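Local atomic coordinates of esterase LipW (Mycobacterium marinum, PDB entry 3QH4), a protein that probably hydrolyses ester bonds as an alpha/beta-hydrolase-fold esterase, with strict selectivity for its substrates. Residues Gly168-Ala173 / Gln194-Asp199; Gly94-Gly99 / Ser220-His225. All coordinates share one frame; numbering follows the deposited sequence. Where two conformers were deposited one is given.

Contact 1. Residues Gly168-Ala173 / Gln194-Asp199; sequences GATLAA and QPVLDD
The hydroxyl OG1 of T170 donates to the backbone carbonyl of V196, with OG1 2.6 Å from V196 O. The donor arrives from the side of the oxygen, at a C=O...donor angle of 127°, and stands 30° out of the carbonyl plane. OG1 lies beside its own backbone N (chi1 -44°), with CG2 anti to that nitrogen; in this rotamer the hydroxyl also comes near S166 O on the preceding turn, to which it makes a weak hydrogen bond. The methyl also touches the acceptor, with T170 CG2 3.5 Å from V196 O. On the valine, CB comes within 3.2 Å of T170 OG1, and the CG1 branch passes the hydroxyl obliquely on its way to M222 and W223 of helix 216-227. One residue earlier, the small side chain of A169 points at the loop, and its CB meets P195 CB at 3.5 Å, an apolar touch that lets the backbones come within 5.0 Å at their CA atoms. E263 OE1, from helix 261-273, accepts from both L197 N and D198 N and so holds the next part of the loop. Helix 167-181 follows what is probably the nucleophile elbow around S166, and the contact joins its first turns to the loop leaving the next parallel strand, at the end of the beta-alpha-beta crossover of strand 160-165, helix 167-181 and strand 189-193, characteristic of the alpha/beta-hydrolase fold.

Contact 2. Residues Gly94-Gly99 / Ser220-His225; sequences GGFALG and SLMWRH
G95 meets helix 216-227 through its carbonyl, whose oxygen lies 3.2 Å from M222 CG. A water 2.8 Å from G95 O donates to it and to M222 O, bridging the two backbones, and lies in the plane of the H225 ring, at its edge. M222 SD also lies 3.8 Å from G95 CA. F96 follows and turns its ring edge to the helix: CD2 is 3.7 Å from M222 CG, which sits near the ring plane. With CG anti to the backbone N (chi1 174°) and the chain extended as far as SD, the methionine sulfur lies 5.1 Å from the F96 ring centroid, an oblique Met-aromatic contact. The phenyl edge is also directed at the six-membered ring of W223, in an edge-to-face pair with planes at 51°. Further on, A97 N and L98 N both donate to G94 O from one face of its carbonyl, closing a tight turn in this glycine-rich loop, which resembles the oxyanion-hole loop of related esterases. The loop, leaving strand 85-91, is lodged between helices: F96 rests on A167 and T170 of helix 167-181 and stacks with Y226 of helix 216-227, whereas A97 and L98 lean on helix 31-56.

In the fold
From the N terminus, the chain passes helix 31-56 and leaves strand 85-91 into 94-99, where contact 2 opens. It then runs through the probable nucleophile elbow into 168-173 and, after strand 189-193, into 194-199, so contact 1 closes a short loop of its own before 220-225 returns to complete the long one; the span of contact 1 therefore lies within that of contact 2. Their centres are 11 Å apart and they touch directly, for instance where D199 CA lies 3.6 Å from W223 NE1. Together they tie helix 216-227 to loops following two strands of the central sheet and to the helix behind the probable nucleophile.

Contact 1. Residues Gly168-Ala173 / Gln194-Asp199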
loop_
_atom_site.group_PDB
_atom_site.type_symbol
_atom_site.label_atom_id
_atom_site.label_comp_id
_atom_site.label_asym_id
_atom_site.label_seq_id
_atom_site.Cartn_x
_atom_site.Cartn_y
_atom_site.Cartn_z
ATOM N N GLY A 168 1.985 3.274 0.599
ATOM C CA GLY A 168 1.826 2.864 -0.809
ATOM C C GLY A 168 0.415 3.016 -1.341
ATOM O O GLY A 168 0.207 3.260 -2.533
ATOM N N ALA A 169 -0.574 2.850 -0.469
ATOM C CA ALA A 169 -1.964 3.080 -0.889
ATOM C C ALA A 169 -2.234 4.553 -1.165
ATOM O O ALA A 169 -3.048 4.865 -2.008
ATOM C CB ALA A 169 -2.963 2.474 0.141
ATOM N N THR A 170 -1.498 5.440 -0.499
ATOM C CA THR A 170 -1.578 6.889 -0.772
ATOM C C THR A 170 -1.196 7.124 -2.227
ATOM O O THR A 170 -1.883 7.860 -2.958
ATOM C CB THR A 170 -0.606 7.678 0.145
ATOM O OG1 THR A 170 -0.691 7.171 1.493
ATOM C CG2 THR A 170 -0.993 9.157 0.144
ATOM N N LEU A 171 -0.110 6.481 -2.641
ATOM C CA LEU A 171 0.362 6.610 -4.026
ATOM C C LEU A 171 -0.654 5.971 -4.993
ATOM O O LEU A 171 -0.946 6.548 -6.041
ATOM C CB LEU A 171 1.723 5.967 -4.190
ATOM C CG LEU A 171 2.810 6.452 -3.228
ATOM C CD1 LEU A 171 4.084 5.570 -3.401
ATOM C CD2 LEU A 171 3.135 7.971 -3.409
ATOM N N ALA A 172 -1.188 4.789 -4.651
ATOM C CA ALA A 172 -2.187 4.143 -5.486
ATOM C C ALA A 172 -3.402 5.041 -5.666
ATOM O O ALA A 172 -3.955 5.126 -6.750
ATOM C CB ALA A 172 -2.621 2.808 -4.872
ATOM N N ALA A 173 -3.812 5.723 -4.592
ATOM C CA ALA A 173 -4.958 6.635 -4.679
ATOM C C ALA A 173 -4.620 7.797 -5.651
ATOM O O ALA A 173 -5.497 8.320 -6.378
ATOM C CB ALA A 173 -5.282 7.177 -3.290
ATOM N N GLN A 194 -5.208 -0.589 4.453
ATOM C CA GLN A 194 -4.863 0.276 5.596
ATOM C C GLN A 194 -4.188 1.584 5.123
ATOM O O GLN A 194 -3.088 1.910 5.593
ATOM C CB GLN A 194 -4.003 -0.523 6.624
ATOM C CG GLN A 194 -2.732 -1.133 5.996
ATOM C CD GLN A 194 -1.890 -1.978 6.916
ATOM O OE1 GLN A 194 -2.301 -2.336 8.018
ATOM N NE2 GLN A 194 -0.692 -2.329 6.446
ATOM N N PRO A 195 -4.859 2.326 4.217
ATOM C CA PRO A 195 -4.212 3.486 3.564
ATOM C C PRO A 195 -3.956 4.699 4.457
ATOM O O PRO A 195 -4.743 5.024 5.357
ATOM C CB PRO A 195 -5.192 3.869 2.455
ATOM C CG PRO A 195 -6.584 3.452 3.009
ATOM C CD PRO A 195 -6.248 2.134 3.732
ATOM N N VAL A 196 -2.806 5.301 4.231
ATOM C CA VAL A 196 -2.489 6.615 4.748
ATOM C C VAL A 196 -3.212 7.607 3.823
ATOM O O VAL A 196 -2.976 7.582 2.608
ATOM C CB VAL A 196 -0.957 6.793 4.709
ATOM C CG1 VAL A 196 -0.618 8.251 4.978
ATOM C CG2 VAL A 196 -0.318 5.852 5.775
ATOM N N LEU A 197 -4.072 8.473 4.376
ATOM C CA LEU A 197 -4.941 9.311 3.550
ATOM C C LEU A 197 -4.960 10.783 3.877
ATOM O O LEU A 197 -5.193 11.586 2.978
ATOM C CB LEU A 197 -6.398 8.776 3.603
ATOM C CG LEU A 197 -6.571 7.408 2.961
ATOM C CD1 LEU A 197 -7.941 6.907 3.303
ATOM C CD2 LEU A 197 -6.424 7.533 1.462
ATOM N N ASP A 198 -4.697 11.146 5.131
ATOM C CA ASP A 198 -4.972 12.515 5.542
ATOM C C ASP A 198 -3.976 12.991 6.593
ATOM O O ASP A 198 -3.858 12.382 7.666
ATOM C CB ASP A 198 -6.409 12.603 6.080
ATOM C CG ASP A 198 -6.974 14.034 6.073
ATOM O OD1 ASP A 198 -6.213 15.013 6.126
ATOM O OD2 ASP A 198 -8.224 14.190 6.008
ATOM N N ASP A 199 -3.271 14.083 6.295
ATOM C CA ASP A 199 -2.340 14.642 7.286
ATOM C C ASP A 199 -3.043 15.293 8.478
ATOM O O ASP A 199 -2.441 15.488 9.532
ATOM C CB ASP A 199 -1.427 15.670 6.618
ATOM C CG ASP A 199 -2.203 16.856 6.124
ATOM O OD1 ASP A 199 -3.046 16.656 5.219
ATOM O OD2 ASP A 199 -1.955 17.974 6.651
#

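Contact 2. Residues Gly94-Gly99 / Ser220-His225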
loop_
_atom_site.group_PDB
_atom_site.type_symbol
_atom_site.label_atom_id
_atom_site.label_comp_id
_atom_site.label_asym_id
_atom_site.label_seq_id
_atom_site.Cartn_x
_atom_site.Cartn_y
_atom_site.Cartn_z
ATOM N N GLY A 94 5.428 1.444 4.256
ATOM C CA GLY A 94 6.734 1.874 4.746
ATOM C C GLY A 94 6.757 3.342 5.093
ATOM O O GLY A 94 7.824 3.893 5.263
ATOM N N GLY A 95 5.580 3.954 5.216
ATOM C CA GLY A 95 5.502 5.380 5.633
ATOM C C GLY A 95 6.262 6.363 4.765
ATOM O O GLY A 95 6.699 7.429 5.257
ATOM N N PHE A 96 6.351 6.039 3.470
ATOM C CA PHE A 96 7.080 6.838 2.443
ATOM C C PHE A 96 8.601 6.836 2.602
ATOM O O PHE A 96 9.284 7.341 1.703
ATOM C CB PHE A 96 6.621 8.319 2.335
ATOM C CG PHE A 96 5.154 8.480 2.249
ATOM C CD1 PHE A 96 4.491 8.236 1.052
ATOM C CD2 PHE A 96 4.429 8.858 3.379
ATOM C CE1 PHE A 96 3.088 8.371 0.974
ATOM C CE2 PHE A 96 3.043 9.019 3.307
ATOM C CZ PHE A 96 2.367 8.754 2.102
ATOM N N ALA A 97 9.091 6.288 3.715
ATOM C CA ALA A 97 10.524 6.345 4.064
ATOM C C ALA A 97 11.247 4.997 4.088
ATOM O O ALA A 97 12.500 4.958 4.116
ATOM C CB ALA A 97 10.675 7.013 5.415
ATOM N N LEU A 98 10.494 3.898 4.160
ATOM C CA LEU A 98 11.106 2.563 4.289
ATOM C C LEU A 98 10.715 1.656 3.141
ATOM O O LEU A 98 9.686 1.884 2.479
ATOM C CB LEU A 98 10.645 1.871 5.580
ATOM C CG LEU A 98 10.810 2.621 6.886
ATOM C CD1 LEU A 98 10.123 1.889 8.037
ATOM C CD2 LEU A 98 12.309 2.737 7.099
ATOM N N GLY A 99 11.515 0.607 2.931
ATOM C CA GLY A 99 11.083 -0.504 2.091
ATOM C C GLY A 99 11.668 -0.549 0.694
ATOM O O GLY A 99 12.407 0.340 0.276
ATOM N N SER A 220 2.537 11.541 12.415
ATOM C CA SER A 220 2.876 12.956 12.344
ATOM C C SER A 220 4.269 13.175 11.726
ATOM O O SER A 220 4.431 14.011 10.803
ATOM C CB SER A 220 2.794 13.619 13.709
ATOM O OG SER A 220 3.267 14.953 13.597
ATOM N N LEU A 221 5.262 12.440 12.224
ATOM C CA LEU A 221 6.632 12.499 11.662
ATOM C C LEU A 221 6.637 12.092 10.190
ATOM O O LEU A 221 7.304 12.733 9.367
ATOM C CB LEU A 221 7.578 11.570 12.424
ATOM C CG LEU A 221 8.272 12.134 13.674
ATOM C CD1 LEU A 221 7.287 12.780 14.565
ATOM C CD2 LEU A 221 9.004 11.009 14.414
ATOM N N MET A 222 5.894 11.029 9.873
ATOM C CA MET A 222 5.781 10.515 8.505
ATOM C C MET A 222 5.377 11.617 7.529
ATOM O O MET A 222 6.018 11.796 6.494
ATOM C CB MET A 222 4.737 9.358 8.472
ATOM C CG MET A 222 4.418 8.846 7.077
ATOM S SD MET A 222 2.979 7.765 7.155
ATOM C CE MET A 222 1.659 8.931 7.534
ATOM N N TRP A 223 4.310 12.352 7.857
ATOM C CA TRP A 223 3.810 13.411 6.978
ATOM C C TRP A 223 4.864 14.500 6.879
ATOM O O TRP A 223 5.073 15.097 5.788
ATOM C CB TRP A 223 2.459 13.963 7.452
ATOM C CG TRP A 223 1.331 13.096 7.018
ATOM C CD1 TRP A 223 0.511 12.322 7.809
ATOM C CD2 TRP A 223 0.882 12.936 5.685
ATOM N NE1 TRP A 223 -0.404 11.664 7.018
ATOM C CE2 TRP A 223 -0.205 12.036 5.710
ATOM C CE3 TRP A 223 1.294 13.475 4.450
ATOM C CZ2 TRP A 223 -0.901 11.658 4.550
ATOM C CZ3 TRP A 223 0.604 13.090 3.282
ATOM C CH2 TRP A 223 -0.483 12.188 3.347
ATOM N N ARG A 224 5.559 14.769 7.989
ATOM C CA ARG A 224 6.600 15.829 7.919
ATOM C C ARG A 224 7.738 15.454 6.969
ATOM O O ARG A 224 8.171 16.300 6.155
ATOM C CB ARG A 224 7.126 16.213 9.321
ATOM C CG ARG A 224 6.115 17.054 10.107
ATOM C CD ARG A 224 6.809 17.996 11.099
ATOM N NE ARG A 224 7.570 17.286 12.095
ATOM C CZ ARG A 224 7.054 16.774 13.213
ATOM N NH1 ARG A 224 5.749 16.866 13.468
ATOM N NH2 ARG A 224 7.847 16.149 14.075
ATOM N N HIS A 225 8.223 14.206 7.045
ATOM C CA HIS A 225 9.341 13.783 6.173
ATOM C C HIS A 225 8.934 13.816 4.700
ATOM O O HIS A 225 9.730 14.195 3.844
ATOM C CB HIS A 225 9.790 12.341 6.434
ATOM C CG HIS A 225 10.234 12.069 7.830
ATOM N ND1 HIS A 225 11.038 12.925 8.550
ATOM C CD2 HIS A 225 10.001 11.003 8.631
ATOM C CE1 HIS A 225 11.251 12.412 9.750
ATOM N NE2 HIS A 225 10.629 11.249 9.825
HETATM O O HOH W 1 7.907 9.922 5.393
#